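Methylxanthine N3-demethylase NdmB (PDB 6ICL) removes the N3-methyl group of theobromine, 3-methylxanthine and related methylxanthines as formaldehyde, in an NADH-dependent Rieske non-heme iron oxygenase reaction. Local coordinates at residues K24-D29 against W345-S350; T31-F36 against M254-N259; A87-G92 against D101-P106; W110-A115 against A133-F138. All blocks are in the same frame, centred on the assembly; numbering follows the deposited sequence.

Contact 1 of 4, residues K24-D29 against W345-S350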
# COMPACT_ATOMS: atom_id res chain seq x y z
N LYS A 24 -27.58 -26.68 7.29
CA LYS A 24 -27.81 -26.98 8.70
C LYS A 24 -28.09 -25.78 9.66
O LYS A 24 -27.81 -25.89 10.86
CB LYS A 24 -26.60 -27.77 9.18
CG LYS A 24 -25.60 -28.01 8.03
CD LYS A 24 -24.35 -28.76 8.49
CE LYS A 24 -23.69 -28.07 9.69
NZ LYS A 24 -22.20 -27.97 9.61
N PRO A 25 -28.64 -24.66 9.19
CA PRO A 25 -28.83 -23.51 10.08
C PRO A 25 -30.14 -23.56 10.85
O PRO A 25 -31.17 -24.01 10.35
CB PRO A 25 -28.81 -22.32 9.11
CG PRO A 25 -29.49 -22.85 7.92
CD PRO A 25 -29.08 -24.31 7.82
N LEU A 26 -30.10 -23.06 12.09
CA LEU A 26 -31.30 -23.00 12.91
C LEU A 26 -32.36 -22.08 12.31
O LEU A 26 -33.54 -22.43 12.23
CB LEU A 26 -30.96 -22.55 14.33
CG LEU A 26 -32.18 -22.30 15.22
CD1 LEU A 26 -32.82 -23.61 15.59
CD2 LEU A 26 -31.82 -21.52 16.47
N LEU A 27 -31.95 -20.89 11.88
CA LEU A 27 -32.89 -19.83 11.53
C LEU A 27 -32.88 -19.66 10.01
O LEU A 27 -32.25 -18.75 9.47
CB LEU A 27 -32.54 -18.53 12.25
CG LEU A 27 -32.46 -18.70 13.77
CD1 LEU A 27 -31.74 -17.51 14.41
CD2 LEU A 27 -33.87 -18.88 14.35
N GLU A 28 -33.62 -20.53 9.33
CA GLU A 28 -33.60 -20.61 7.87
C GLU A 28 -34.27 -19.40 7.23
O GLU A 28 -33.79 -18.89 6.21
CB GLU A 28 -34.30 -21.89 7.42
CG GLU A 28 -33.77 -22.54 6.19
CD GLU A 28 -34.11 -24.02 6.16
OE1 GLU A 28 -34.72 -24.50 7.15
OE2 GLU A 28 -33.77 -24.69 5.17
N ASP A 29 -35.38 -18.95 7.80
CA ASP A 29 -36.21 -17.90 7.21
C ASP A 29 -35.97 -16.60 7.97
O ASP A 29 -36.05 -16.58 9.20
CB ASP A 29 -37.69 -18.26 7.28
CG ASP A 29 -38.54 -17.39 6.38
OD1 ASP A 29 -38.85 -16.24 6.75
OD2 ASP A 29 -38.90 -17.87 5.28
N TRP A 345 -36.66 -18.36 21.09
CA TRP A 345 -37.59 -17.31 20.70
C TRP A 345 -37.31 -16.83 19.28
O TRP A 345 -38.26 -16.52 18.55
CB TRP A 345 -37.53 -16.16 21.70
CG TRP A 345 -38.74 -15.29 21.69
CD1 TRP A 345 -39.85 -15.44 20.90
CD2 TRP A 345 -38.99 -14.15 22.52
NE1 TRP A 345 -40.76 -14.44 21.17
CE2 TRP A 345 -40.25 -13.64 22.16
CE3 TRP A 345 -38.25 -13.50 23.51
CZ2 TRP A 345 -40.80 -12.52 22.77
CZ3 TRP A 345 -38.81 -12.38 24.12
CH2 TRP A 345 -40.07 -11.92 23.75
N HIS A 346 -36.04 -16.80 18.86
CA HIS A 346 -35.75 -16.46 17.47
C HIS A 346 -36.40 -17.46 16.52
O HIS A 346 -37.03 -17.07 15.53
CB HIS A 346 -34.23 -16.40 17.24
CG HIS A 346 -33.67 -15.02 17.25
ND1 HIS A 346 -33.49 -14.28 16.10
CD2 HIS A 346 -33.27 -14.22 18.28
CE1 HIS A 346 -32.99 -13.10 16.41
NE2 HIS A 346 -32.85 -13.03 17.72
N LYS A 347 -36.29 -18.76 16.82
CA LYS A 347 -36.88 -19.78 15.95
C LYS A 347 -38.39 -19.65 15.89
O LYS A 347 -38.99 -19.77 14.81
CB LYS A 347 -36.51 -21.18 16.43
CG LYS A 347 -36.97 -22.30 15.49
CD LYS A 347 -36.31 -22.13 14.13
CE LYS A 347 -36.64 -23.25 13.16
NZ LYS A 347 -36.21 -22.90 11.76
N GLU A 348 -39.02 -19.40 17.03
CA GLU A 348 -40.46 -19.26 17.08
C GLU A 348 -40.92 -18.02 16.31
O GLU A 348 -41.90 -18.07 15.56
CB GLU A 348 -40.91 -19.20 18.54
CG GLU A 348 -42.37 -18.86 18.78
CD GLU A 348 -42.67 -18.71 20.25
OE1 GLU A 348 -42.04 -19.43 21.08
OE2 GLU A 348 -43.52 -17.86 20.59
N LEU A 349 -40.19 -16.91 16.48
CA LEU A 349 -40.49 -15.69 15.73
C LEU A 349 -40.32 -15.90 14.24
O LEU A 349 -41.14 -15.45 13.44
CB LEU A 349 -39.57 -14.56 16.20
CG LEU A 349 -39.86 -14.07 17.61
CD1 LEU A 349 -38.64 -13.34 18.16
CD2 LEU A 349 -41.08 -13.17 17.62
N SER A 350 -39.26 -16.60 13.84
CA SER A 350 -39.04 -16.88 12.43
C SER A 350 -40.21 -17.67 11.83
O SER A 350 -40.64 -17.41 10.71
CB SER A 350 -37.73 -17.66 12.27
OG SER A 350 -37.58 -18.14 10.95
O HOH W 1 -39.67 -15.56 9.14
O HOH W 2 -36.76 -20.60 10.35

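Contact 2 of 4, residues T31-F36 against M254-N259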
# COMPACT_ATOMS: atom_id res chain seq x y z
N THR A 31 -37.65 -13.60 7.29
CA THR A 31 -38.71 -12.61 7.08
C THR A 31 -39.05 -11.88 8.37
O THR A 31 -39.34 -10.69 8.35
CB THR A 31 -39.97 -13.30 6.53
OG1 THR A 31 -39.66 -13.89 5.27
CG2 THR A 31 -41.11 -12.31 6.34
N TYR A 32 -38.99 -12.59 9.51
CA TYR A 32 -39.36 -11.98 10.79
C TYR A 32 -38.55 -10.73 11.09
O TYR A 32 -39.07 -9.79 11.70
CB TYR A 32 -39.19 -13.00 11.93
CG TYR A 32 -37.78 -13.47 12.32
CD1 TYR A 32 -37.01 -14.26 11.48
CD2 TYR A 32 -37.27 -13.19 13.59
CE1 TYR A 32 -35.74 -14.74 11.88
CE2 TYR A 32 -36.02 -13.66 14.01
CZ TYR A 32 -35.26 -14.42 13.16
OH TYR A 32 -34.03 -14.88 13.59
N LEU A 33 -37.27 -10.72 10.70
CA LEU A 33 -36.40 -9.61 11.06
C LEU A 33 -36.88 -8.31 10.43
O LEU A 33 -36.63 -7.24 10.99
CB LEU A 33 -34.96 -9.91 10.63
CG LEU A 33 -34.29 -11.12 11.30
CD1 LEU A 33 -32.89 -11.41 10.72
CD2 LEU A 33 -34.20 -10.91 12.78
N ARG A 34 -37.61 -8.38 9.32
CA ARG A 34 -38.11 -7.16 8.70
C ARG A 34 -39.10 -6.38 9.57
O ARG A 34 -39.27 -5.18 9.35
CB ARG A 34 -38.77 -7.51 7.37
CG ARG A 34 -37.80 -8.18 6.42
CD ARG A 34 -38.47 -8.48 5.11
NE ARG A 34 -38.92 -7.25 4.45
CZ ARG A 34 -38.19 -6.58 3.57
NH1 ARG A 34 -36.97 -7.02 3.26
NH2 ARG A 34 -38.66 -5.47 3.00
N HIS A 35 -39.73 -7.02 10.56
CA HIS A 35 -40.79 -6.40 11.35
C HIS A 35 -40.28 -5.70 12.60
O HIS A 35 -41.08 -5.09 13.33
CB HIS A 35 -41.84 -7.45 11.75
CG HIS A 35 -42.59 -8.01 10.58
ND1 HIS A 35 -42.20 -9.15 9.92
CD2 HIS A 35 -43.70 -7.56 9.94
CE1 HIS A 35 -43.04 -9.38 8.92
NE2 HIS A 35 -43.95 -8.43 8.92
N PHE A 36 -38.99 -5.78 12.88
CA PHE A 36 -38.40 -5.12 14.04
C PHE A 36 -37.69 -3.84 13.63
O PHE A 36 -37.29 -3.65 12.48
CB PHE A 36 -37.44 -6.07 14.74
CG PHE A 36 -38.10 -7.27 15.34
CD1 PHE A 36 -38.33 -8.41 14.56
CD2 PHE A 36 -38.49 -7.28 16.68
CE1 PHE A 36 -38.95 -9.56 15.13
CE2 PHE A 36 -39.10 -8.41 17.25
CZ PHE A 36 -39.33 -9.55 16.47
N MET A 254 -36.01 -7.83 21.73
CA MET A 254 -35.75 -8.70 20.59
C MET A 254 -35.77 -7.90 19.28
O MET A 254 -36.53 -6.93 19.14
CB MET A 254 -36.78 -9.82 20.56
CG MET A 254 -36.72 -10.71 21.80
SD MET A 254 -35.27 -11.78 21.82
CE MET A 254 -35.72 -12.91 20.50
N PRO A 255 -34.97 -8.33 18.29
CA PRO A 255 -34.17 -9.55 18.28
C PRO A 255 -32.73 -9.38 18.70
O PRO A 255 -32.09 -10.40 18.88
CB PRO A 255 -34.22 -9.98 16.81
CG PRO A 255 -34.98 -8.87 16.06
CD PRO A 255 -34.97 -7.69 16.97
N TYR A 256 -32.23 -8.15 18.94
CA TYR A 256 -30.78 -8.01 19.02
C TYR A 256 -30.29 -6.96 20.02
O TYR A 256 -29.14 -6.51 19.89
CB TYR A 256 -30.20 -7.62 17.65
CG TYR A 256 -30.43 -8.61 16.53
CD1 TYR A 256 -29.99 -9.93 16.62
CD2 TYR A 256 -31.05 -8.21 15.35
CE1 TYR A 256 -30.18 -10.84 15.60
CE2 TYR A 256 -31.24 -9.12 14.31
CZ TYR A 256 -30.79 -10.43 14.44
OH TYR A 256 -30.97 -11.34 13.42
N SER A 257 -31.09 -6.55 21.00
CA SER A 257 -30.65 -5.52 21.92
C SER A 257 -30.38 -6.09 23.30
O SER A 257 -30.95 -7.12 23.71
CB SER A 257 -31.67 -4.40 22.02
OG SER A 257 -31.97 -3.92 20.72
N VAL A 258 -29.49 -5.41 24.03
CA VAL A 258 -29.17 -5.74 25.42
C VAL A 258 -29.05 -4.44 26.19
O VAL A 258 -28.21 -3.60 25.86
CB VAL A 258 -27.87 -6.55 25.58
CG1 VAL A 258 -27.61 -6.83 27.09
CG2 VAL A 258 -27.92 -7.84 24.81
N ASN A 259 -29.85 -4.29 27.24
CA ASN A 259 -29.66 -3.23 28.22
C ASN A 259 -29.20 -3.90 29.51
O ASN A 259 -29.98 -4.64 30.15
CB ASN A 259 -30.95 -2.43 28.42
CG ASN A 259 -30.75 -1.26 29.36
OD1 ASN A 259 -30.45 -0.13 28.93
ND2 ASN A 259 -30.92 -1.51 30.66

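Contact 3 of 4, residues A87-G92 against D101-P106. With FES (Fe2/s2 (inorganic) cluster), chain B.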
# COMPACT_ATOMS: atom_id res chain seq x y z
N ALA A 87 -30.45 4.91 -10.49
CA ALA A 87 -29.30 5.51 -9.81
C ALA A 87 -29.48 5.48 -8.29
O ALA A 87 -30.60 5.41 -7.77
CB ALA A 87 -29.10 6.95 -10.28
N GLN A 88 -28.36 5.52 -7.55
CA GLN A 88 -28.43 5.57 -6.10
C GLN A 88 -28.78 6.98 -5.63
O GLN A 88 -28.01 7.92 -5.87
CB GLN A 88 -27.12 5.13 -5.47
CG GLN A 88 -27.04 3.62 -5.31
CD GLN A 88 -25.75 3.22 -4.62
OE1 GLN A 88 -24.70 3.17 -5.25
NE2 GLN A 88 -25.81 2.95 -3.32
N LEU A 89 -29.91 7.11 -4.93
CA LEU A 89 -30.29 8.40 -4.38
C LEU A 89 -29.32 8.85 -3.31
O LEU A 89 -29.17 10.07 -3.09
CB LEU A 89 -31.74 8.32 -3.84
CG LEU A 89 -32.77 7.91 -4.90
CD1 LEU A 89 -34.14 7.64 -4.29
CD2 LEU A 89 -32.91 8.99 -5.97
N SER A 90 -28.60 7.91 -2.68
CA SER A 90 -27.73 8.26 -1.55
C SER A 90 -26.52 9.09 -1.97
O SER A 90 -25.85 9.66 -1.09
CB SER A 90 -27.27 6.99 -0.81
OG SER A 90 -26.54 6.13 -1.69
N ILE A 91 -26.21 9.14 -3.26
CA ILE A 91 -25.19 10.06 -3.77
C ILE A 91 -25.82 11.27 -4.47
O ILE A 91 -25.15 11.97 -5.22
CB ILE A 91 -24.17 9.35 -4.69
CG1 ILE A 91 -24.80 8.90 -6.02
CG2 ILE A 91 -23.53 8.15 -3.97
CD1 ILE A 91 -23.77 8.22 -6.98
N GLY A 92 -27.11 11.54 -4.23
CA GLY A 92 -27.69 12.77 -4.72
C GLY A 92 -27.62 13.87 -3.69
O GLY A 92 -26.63 14.01 -2.97
N ASP A 101 -38.43 20.40 1.50
CA ASP A 101 -37.23 19.65 1.15
C ASP A 101 -37.56 18.42 0.32
O ASP A 101 -38.60 17.78 0.49
CB ASP A 101 -36.48 19.22 2.40
CG ASP A 101 -35.98 20.40 3.19
OD1 ASP A 101 -35.81 21.47 2.58
OD2 ASP A 101 -35.75 20.25 4.42
N TYR A 102 -36.64 18.07 -0.57
CA TYR A 102 -36.77 16.91 -1.43
C TYR A 102 -35.42 16.20 -1.52
O TYR A 102 -34.36 16.80 -1.35
CB TYR A 102 -37.27 17.28 -2.83
CG TYR A 102 -38.63 17.96 -2.79
CD1 TYR A 102 -39.80 17.22 -2.79
CD2 TYR A 102 -38.73 19.35 -2.71
CE1 TYR A 102 -41.05 17.84 -2.72
CE2 TYR A 102 -39.98 19.99 -2.64
CZ TYR A 102 -41.12 19.22 -2.65
OH TYR A 102 -42.35 19.84 -2.57
N LEU A 103 -35.50 14.92 -1.82
CA LEU A 103 -34.32 14.12 -2.13
C LEU A 103 -34.19 14.06 -3.64
O LEU A 103 -35.04 13.49 -4.33
CB LEU A 103 -34.45 12.74 -1.51
CG LEU A 103 -33.39 11.70 -1.89
CD1 LEU A 103 -32.03 12.13 -1.38
CD2 LEU A 103 -33.82 10.40 -1.24
N GLU A 104 -33.14 14.67 -4.16
CA GLU A 104 -32.95 14.80 -5.59
C GLU A 104 -32.04 13.70 -6.10
O GLU A 104 -30.96 13.49 -5.55
CB GLU A 104 -32.36 16.17 -5.93
CG GLU A 104 -32.17 16.39 -7.41
CD GLU A 104 -31.46 17.70 -7.70
OE1 GLU A 104 -30.29 17.86 -7.30
OE2 GLU A 104 -32.09 18.59 -8.30
N CYS A 105 -32.46 13.01 -7.16
CA CYS A 105 -31.61 11.98 -7.74
C CYS A 105 -30.37 12.61 -8.39
O CYS A 105 -30.46 13.70 -8.96
CB CYS A 105 -32.38 11.17 -8.77
SG CYS A 105 -31.37 9.88 -9.61
N PRO A 106 -29.19 11.97 -8.30
CA PRO A 106 -27.99 12.55 -8.92
C PRO A 106 -27.99 12.49 -10.43
O PRO A 106 -27.14 13.14 -11.06
CB PRO A 106 -26.85 11.69 -8.36
CG PRO A 106 -27.48 10.35 -8.14
CD PRO A 106 -28.88 10.70 -7.60
FE1 FES B . -33.01 9.34 -13.83
FE2 FES B . -32.95 9.12 -11.09
S1 FES B . -32.09 7.71 -12.55
S2 FES B . -33.71 10.75 -12.34

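Contact 4 of 4, residues W110-A115 against A133-F138. With FES (Fe2/s2 (inorganic) cluster), chain B.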
# COMPACT_ATOMS: atom_id res chain seq x y z
N TRP A 110 -34.88 13.70 -10.57
CA TRP A 110 -36.20 13.48 -10.00
C TRP A 110 -36.14 13.77 -8.51
O TRP A 110 -35.14 13.50 -7.85
CB TRP A 110 -36.70 12.06 -10.26
CG TRP A 110 -37.01 11.74 -11.71
CD1 TRP A 110 -36.57 12.42 -12.81
CD2 TRP A 110 -37.83 10.67 -12.21
NE1 TRP A 110 -37.07 11.83 -13.97
CE2 TRP A 110 -37.85 10.76 -13.62
CE3 TRP A 110 -38.57 9.65 -11.59
CZ2 TRP A 110 -38.56 9.86 -14.42
CZ3 TRP A 110 -39.28 8.75 -12.39
CH2 TRP A 110 -39.26 8.87 -13.79
N ARG A 111 -37.20 14.38 -8.00
CA ARG A 111 -37.26 14.78 -6.60
C ARG A 111 -38.26 13.90 -5.88
O ARG A 111 -39.38 13.69 -6.37
CB ARG A 111 -37.63 16.25 -6.47
CG ARG A 111 -36.73 17.17 -7.26
CD ARG A 111 -36.62 18.54 -6.60
NE ARG A 111 -36.48 19.60 -7.59
CZ ARG A 111 -35.81 20.74 -7.37
NH1 ARG A 111 -35.20 20.95 -6.20
NH2 ARG A 111 -35.74 21.65 -8.33
N TYR A 112 -37.87 13.40 -4.71
CA TYR A 112 -38.73 12.57 -3.89
C TYR A 112 -39.04 13.27 -2.57
O TYR A 112 -38.18 13.96 -2.00
CB TYR A 112 -38.09 11.20 -3.64
CG TYR A 112 -37.96 10.37 -4.90
CD1 TYR A 112 -38.97 9.50 -5.29
CD2 TYR A 112 -36.83 10.49 -5.71
CE1 TYR A 112 -38.86 8.76 -6.47
CE2 TYR A 112 -36.71 9.75 -6.87
CZ TYR A 112 -37.71 8.88 -7.24
OH TYR A 112 -37.57 8.16 -8.40
N ASP A 113 -40.28 13.12 -2.10
CA ASP A 113 -40.68 13.67 -0.81
C ASP A 113 -40.53 12.60 0.26
O ASP A 113 -40.17 11.46 -0.04
CB ASP A 113 -42.12 14.19 -0.84
CG ASP A 113 -43.15 13.11 -1.15
OD1 ASP A 113 -42.92 11.89 -0.93
OD2 ASP A 113 -44.23 13.47 -1.62
N GLU A 114 -40.88 12.96 1.50
CA GLU A 114 -40.71 12.08 2.66
C GLU A 114 -41.49 10.78 2.54
O GLU A 114 -41.17 9.82 3.26
CB GLU A 114 -41.14 12.81 3.93
CG GLU A 114 -42.35 13.70 3.76
CD GLU A 114 -41.95 15.15 3.51
OE1 GLU A 114 -41.33 15.74 4.42
OE2 GLU A 114 -42.25 15.67 2.41
N ALA A 115 -42.49 10.71 1.67
CA ALA A 115 -43.26 9.49 1.48
C ALA A 115 -42.75 8.66 0.32
O ALA A 115 -43.36 7.63 0.01
CB ALA A 115 -44.74 9.82 1.26
N ALA A 133 -43.92 6.31 -10.46
CA ALA A 133 -42.71 7.06 -10.08
C ALA A 133 -42.70 7.25 -8.57
O ALA A 133 -43.06 8.30 -8.03
CB ALA A 133 -42.66 8.39 -10.82
N LYS A 134 -42.27 6.21 -7.88
CA LYS A 134 -42.42 6.17 -6.44
C LYS A 134 -41.48 5.10 -5.91
O LYS A 134 -41.32 4.05 -6.55
CB LYS A 134 -43.87 5.89 -6.05
CG LYS A 134 -44.07 5.14 -4.75
CD LYS A 134 -45.54 5.12 -4.34
CE LYS A 134 -46.01 6.50 -3.88
NZ LYS A 134 -45.18 6.98 -2.73
N ILE A 135 -40.85 5.38 -4.79
CA ILE A 135 -39.94 4.45 -4.13
C ILE A 135 -40.52 4.10 -2.77
O ILE A 135 -41.26 4.88 -2.17
CB ILE A 135 -38.52 5.05 -3.99
CG1 ILE A 135 -38.53 6.21 -3.01
CG2 ILE A 135 -37.98 5.54 -5.34
CD1 ILE A 135 -37.19 6.87 -2.87
N SER A 136 -40.17 2.90 -2.28
CA SER A 136 -40.58 2.49 -0.95
C SER A 136 -39.98 3.40 0.10
O SER A 136 -38.79 3.72 0.06
CB SER A 136 -40.15 1.04 -0.70
OG SER A 136 -40.55 0.20 -1.76
N SER A 137 -40.82 3.81 1.04
CA SER A 137 -40.45 4.67 2.15
C SER A 137 -40.69 3.86 3.42
O SER A 137 -41.64 3.09 3.48
CB SER A 137 -41.30 5.94 2.10
OG SER A 137 -41.32 6.66 3.32
N PHE A 138 -39.82 3.99 4.43
CA PHE A 138 -39.89 3.08 5.57
C PHE A 138 -39.99 3.85 6.87
O PHE A 138 -39.56 5.00 6.97
CB PHE A 138 -38.65 2.12 5.63
CG PHE A 138 -38.45 1.32 4.38
CD1 PHE A 138 -39.30 0.27 4.07
CD2 PHE A 138 -37.43 1.63 3.50
CE1 PHE A 138 -39.12 -0.47 2.90
CE2 PHE A 138 -37.26 0.90 2.32
CZ PHE A 138 -38.10 -0.15 2.02
FE1 FES B . -33.01 9.34 -13.83
FE2 FES B . -32.95 9.12 -11.09
S1 FES B . -32.09 7.71 -12.55
S2 FES B . -33.71 10.75 -12.34

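Contact 1 of 4, residues K24-D29 against W345-S350
L27 and K347 bring their CA atoms to 6.0 Å, and D29 and S350 do the same one turn further on, so the irregular chain of K24-D29 runs along one side of helix 337-355. The contact ties the first modelled residues, which lead into the Rieske domain, to a helix of the C-terminal oxygenase domain. L27 is the buried apolar part. Its CG stands beside the backbone N (chi1 -55°), which carries the two methyls to the helix: CD2 lies 3.5 Å from K347 N, and both methyls rest against H346 CB. L26 brushes the aliphatic part of K347 with CD1. The lysine leaves the helix with CG opposite its backbone N, then bends at chi2 (61°), and this bend turns the otherwise extended chain toward the loop. NZ meets L26 O at 2.8 Å, nearly along the C=O axis (171°). NZ also donates to water 2, which in turn donates to S350 OG and weakly accepts from D29 N, so one water joins lysine, serine and loop backbone. E28 OE1 lies 5.1 Å from NZ, close enough perhaps to add electrostatic attraction. A methionine in place of K347 would probably cost L26 O its short lysine bond and water 2 one of its anchors. S350 OG donates to D29 O at 2.8 Å, from somewhat outside the carbonyl plane. Water 1 finishes the end of the contact, donating to D29 OD1, which T31 OG1 also meets, and to S350 O, 2.6 Å from each oxygen.

Contact 2 of 4, residues T31-F36 against M254-N259
The turn M254-P255-Y256, which links antiparallel strands 246-253 and 257-264 and has a cis peptide before its proline, receives F36 and L33 from the loop that leads into strand 37-42. F36 and P255 form the main pair. The phenylalanine CG sits opposite the carbonyl carbon (chi1 -65°), and this presents one ring face to the proline. P255 CG lies over that face as a CH-pi contact, 3.8 Å from the ring centroid and 19° off the normal, displaced toward the rim. P255 CD packs at 3.6 Å from F36 CD2. The same ring corner comes close to the backbone, with CD2 3.2 Å from M254 O. Strand 37-42 is an edge strand of the Rieske-domain sheet, whereas the turn belongs to the seven-stranded antiparallel sheet of the oxygenase domain, so this is buried packing where the two domains join. The proline ring is held between aromatics: CG faces F36, and CB stands 3.8 Å above the centre of the Y256 ring. L33 comes to the far end of that tyrosine, the two side chains crossing at about a right angle. Both its methyls close on the hydroxyl, CD1 and CD2 each 3.3 Å from Y256 OH, and the oxygen is hydrogen-bonded to E186 OE1 of helix 185-192. L33 CD2 also reaches P255 CG at 3.9 Å and lies over one face of the ring of Y32.

Contact 3 of 4, residues A87-G92 against D101-P106
L89 reaches from its short 3-10 turn toward the end of strand 100-104, and each of its outer carbons finds a partner there. CB lies 3.9 Å from L103 CD2. CG, set beside the backbone N (chi1 -58°), then splits the chain: CD1 stays with the same leucine methyl, while CD2 packs 3.6 Å from C105 CB. L89 thus backs the cysteine whose SG binds FE2 of the [2Fe-2S] cluster at 2.3 Å. This is the Rieske motif, in which two loops, each with a cysteine and a histidine, clasp the cluster. C105 belongs to the second loop; C82 of the first binds the same iron. Just after the first loop's ligands, A87 points its CB at the site, 3.8 Å from both C105 SG and FES S1. P106, next to the cysteine, wedges into the 87-92 turn: CG lies 3.4 Å from Q88 O, and the I91 side chain crosses that of P106 at about a right angle, CG1 to CG 3.7 Å. At G92 the backbones come close enough for a CA-H...O contact, CA to E104 O at 3.4 Å. S320 of the second subunit hydrogen-bonds Q88 N, and its F200 packs on E104.

Contact 4 of 4, residues W110-A115 against A133-F138
S137 OG donates to E114 O at 3.2 Å, from 16° outside the carbonyl plane, and S137 CB lies against A115 O. This joins the start of strand 137-143 to the turn after strand 111-112. The turn is an Asx turn: D113 OD1 accepts from A115 N at 2.9 Å, met from above the carboxylate plane, and accepts from A117 N as well. Further along, Y112 and I135 make the hydrophobic centre. I135 CD1 stands over one face of the tyrosine ring, 4.3 Å from the centroid and off toward the rim, as a CH-pi contact. CG2 of the same isoleucine reaches Y112 CE1 at 3.5 Å. Its CG1 sits in the crowded position between backbone N and carbonyl carbon (chi1 68°), which sends CD1 and CG2 to the ring together. Y112 OH takes a hydrogen bond from A83 N in the first cluster loop; a leucine here would probably leave that amide without its acceptor and open a gap beside C82. W110 has S2 of the Rieske cluster over one face of its indole, CD1 3.3 Å from FES S2, stacks with H84, and meets A133 CB at CZ3 (3.7 Å). Strand 111-112 is flanked by 100-104 and 118-120 in the small cluster-binding sheet. I135 reaches A78 of strand 74-79 in the larger Rieske sheet, and V333 of the second subunit packs on W110.

The four contacts form two pairs. Contacts 1 and 2 lie 12 Å apart at their centres and are joined by H346 of contact 1, whose ND1 meets Y32 OH and whose NE2 meets P255 O of contact 2; together they fasten the N-terminal chain to the oxygenase domain. Contacts 3 and 4, 10 Å apart, follow one another in sequence within the Rieske domain, meet through neighbouring strands 100-104 and 111-112, and both touch the [2Fe-2S] cluster. The chain opens contacts 1 and 2, completes 3 and 4, then returns to close 2 and finally 1. Contacts 1 and 3 are about 36 Å apart between centres. As in related Rieske oxygenases, the cluster probably passes electrons to the iron of a neighbouring subunit.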